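Local coordinates for protein phist (Plasmodium falciparum, PDB 4JLE) that binds the virulence factor PfEMP1 through its PHIST domain and moves with it to knobs on the surface of the infected red blood cell, at the interface of chains A and B. Numbering follows the deposited sequence. Chains: chain A/B, Phist.

The interface of chains A and B. Residues chain A 66, 69-70, 75, 79-80, 83-84; chain B 149-150, 153.
B:Phe150 plugs its ring between A:Ile66 and A:Tyr79, where the PHIST three-helix bundle of chain A takes in a side chain from the last helix, 117-163, of chain B. The socket lies between helices 37-72 and 77-110 near the turn that joins them. With CG anti to its carbonyl carbon (chi1 -83°), B:Phe150 offers one ring face to A:Ile66, whose CG2 methyl sits over the middle, 3.5 Å from CG of B:Phe150, as a CH-pi contact. The opposite face takes the edge of A:Tyr79, the planes 72° apart and CE1 of A:Tyr79 3.8 Å from CE2 of B:Phe150. A:Val70 CG2 fills in beside CD2, while the ring tip, CZ, meets CB of A:Lys83 at 3.6 Å and CE1 of A:Phe84 just beyond. Beside the backbone, CD1 of A:Ile75 touches the carbonyl O of B:Phe150.

A:Tyr79 also lies flat against B:His153, one helical turn after B:Phe150. The two rings are nearly parallel, 8° apart with centroids 3.7 Å from each other, and their side chains run in opposite directions. A:Lys83 CG covers the other tyrosine face near the rim, leaving the phenol ring sandwiched between that methylene and the imidazole.

The polar flank is looser. B:Glu149 reaches across with an extended chain, and its OE2 forms a salt bridge to A:Lys83 NZ at 3.4 Å, with weak hydrogen-bond geometry. The lysine chain, bent at chi2, crosses the glutamate at a slant and brings its CD methylene up to the carboxylate. Two-fold symmetry repeats the patch with chains exchanged; the dimer may or may not be the form present in the cell.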
loop_
_atom_site.group_PDB
_atom_site.type_symbol
_atom_site.label_atom_id
_atom_site.label_comp_id
_atom_site.label_asym_id
_atom_site.label_seq_id
_atom_site.Cartn_x
_atom_site.Cartn_y
_atom_site.Cartn_z
ATOM N N ILE A 66 -5.630 -4.933 24.007
ATOM C CA ILE A 66 -5.577 -3.532 24.430
ATOM C C ILE A 66 -6.848 -3.185 25.253
ATOM O O ILE A 66 -6.783 -2.326 26.132
ATOM C CB ILE A 66 -5.327 -2.567 23.216
ATOM C CG1 ILE A 66 -4.036 -2.939 22.430
ATOM C CG2 ILE A 66 -5.293 -1.090 23.639
ATOM C CD1 ILE A 66 -2.716 -3.017 23.225
ATOM N N ILE A 69 -6.208 -3.306 28.973
ATOM C CA ILE A 69 -5.490 -2.114 29.482
ATOM C C ILE A 69 -6.495 -0.966 29.587
ATOM O O ILE A 69 -6.439 -0.189 30.539
ATOM C CB ILE A 69 -4.271 -1.751 28.559
ATOM C CG1 ILE A 69 -3.298 -2.953 28.441
ATOM C CG2 ILE A 69 -3.533 -0.462 29.057
ATOM C CD1 ILE A 69 -2.219 -2.814 27.385
ATOM N N VAL A 70 -7.443 -0.892 28.613
ATOM C CA VAL A 70 -8.494 0.123 28.574
ATOM C C VAL A 70 -9.327 0.055 29.860
ATOM O O VAL A 70 -9.541 1.085 30.498
ATOM C CB VAL A 70 -9.367 0.003 27.293
ATOM C CG1 VAL A 70 -10.661 0.800 27.427
ATOM C CG2 VAL A 70 -8.585 0.443 26.065
ATOM N N ILE A 75 -9.868 3.918 30.463
ATOM C CA ILE A 75 -9.574 4.814 29.355
ATOM C C ILE A 75 -10.893 5.088 28.591
ATOM O O ILE A 75 -11.607 4.133 28.270
ATOM C CB ILE A 75 -8.452 4.226 28.464
ATOM C CG1 ILE A 75 -7.094 4.257 29.230
ATOM C CG2 ILE A 75 -8.367 4.931 27.080
ATOM C CD1 ILE A 75 -6.021 3.367 28.673
ATOM N N TYR A 79 -10.880 8.109 23.082
ATOM C CA TYR A 79 -9.434 7.913 22.932
ATOM C C TYR A 79 -9.140 6.532 22.320
ATOM O O TYR A 79 -8.369 6.423 21.374
ATOM C CB TYR A 79 -8.707 8.070 24.281
ATOM C CG TYR A 79 -7.222 7.744 24.194
ATOM C CD1 TYR A 79 -6.759 6.433 24.354
ATOM C CD2 TYR A 79 -6.282 8.740 23.953
ATOM C CE1 TYR A 79 -5.400 6.128 24.270
ATOM C CE2 TYR A 79 -4.921 8.438 23.820
ATOM C CZ TYR A 79 -4.481 7.135 24.009
ATOM O OH TYR A 79 -3.138 6.840 23.924
ATOM N N LYS A 80 -9.790 5.499 22.862
ATOM C CA LYS A 80 -9.625 4.124 22.432
ATOM C C LYS A 80 -9.896 3.945 20.938
ATOM O O LYS A 80 -9.043 3.423 20.238
ATOM C CB LYS A 80 -10.532 3.207 23.258
ATOM C CG LYS A 80 -10.536 1.760 22.792
ATOM C CD LYS A 80 -11.713 1.067 23.427
ATOM C CE LYS A 80 -12.338 0.129 22.465
ATOM N NZ LYS A 80 -13.302 -0.755 23.160
ATOM N N LYS A 83 -7.491 5.883 18.492
ATOM C CA LYS A 83 -6.177 5.250 18.445
ATOM C C LYS A 83 -6.263 3.935 17.737
ATOM O O LYS A 83 -5.382 3.631 16.961
ATOM C CB LYS A 83 -5.564 5.090 19.843
ATOM C CG LYS A 83 -5.213 6.406 20.523
ATOM C CD LYS A 83 -4.070 7.139 19.870
ATOM C CE LYS A 83 -4.117 8.616 20.189
ATOM N NZ LYS A 83 -2.809 9.281 19.936
ATOM N N PHE A 84 -7.335 3.186 17.916
ATOM C CA PHE A 84 -7.542 1.937 17.164
ATOM C C PHE A 84 -7.700 2.214 15.661
ATOM O O PHE A 84 -7.162 1.473 14.861
ATOM C CB PHE A 84 -8.800 1.193 17.668
ATOM C CG PHE A 84 -8.646 0.376 18.924
ATOM C CD1 PHE A 84 -7.480 0.439 19.673
ATOM C CD2 PHE A 84 -9.670 -0.472 19.352
ATOM C CE1 PHE A 84 -7.343 -0.320 20.821
ATOM C CE2 PHE A 84 -9.518 -1.250 20.494
ATOM C CZ PHE A 84 -8.372 -1.144 21.240
ATOM N N GLU B 149 1.544 2.803 24.548
ATOM C CA GLU B 149 0.793 4.028 24.302
ATOM C C GLU B 149 -0.457 4.122 25.237
ATOM O O GLU B 149 -0.711 5.175 25.832
ATOM C CB GLU B 149 0.396 4.093 22.805
ATOM C CG GLU B 149 -0.339 5.367 22.422
ATOM C CD GLU B 149 -1.019 5.427 21.071
ATOM O OE1 GLU B 149 -1.756 4.477 20.718
ATOM O OE2 GLU B 149 -0.934 6.500 20.434
ATOM N N PHE B 150 -1.200 3.023 25.378
ATOM C CA PHE B 150 -2.390 2.985 26.226
ATOM C C PHE B 150 -2.045 2.965 27.705
ATOM O O PHE B 150 -2.691 3.680 28.485
ATOM C CB PHE B 150 -3.263 1.788 25.851
ATOM C CG PHE B 150 -4.167 2.085 24.667
ATOM C CD1 PHE B 150 -3.645 2.203 23.377
ATOM C CD2 PHE B 150 -5.536 2.248 24.843
ATOM C CE1 PHE B 150 -4.474 2.481 22.291
ATOM C CE2 PHE B 150 -6.371 2.518 23.752
ATOM C CZ PHE B 150 -5.837 2.639 22.484
ATOM N N HIS B 153 -0.888 6.526 28.640
ATOM C CA HIS B 153 -2.033 7.433 28.677
ATOM C C HIS B 153 -2.896 7.151 29.909
ATOM O O HIS B 153 -3.399 8.086 30.533
ATOM C CB HIS B 153 -2.852 7.312 27.382
ATOM C CG HIS B 153 -3.983 8.284 27.309
ATOM N ND1 HIS B 153 -3.780 9.589 26.908
ATOM C CD2 HIS B 153 -5.294 8.122 27.615
ATOM C CE1 HIS B 153 -4.969 10.175 26.969
ATOM N NE2 HIS B 153 -5.910 9.332 27.387
#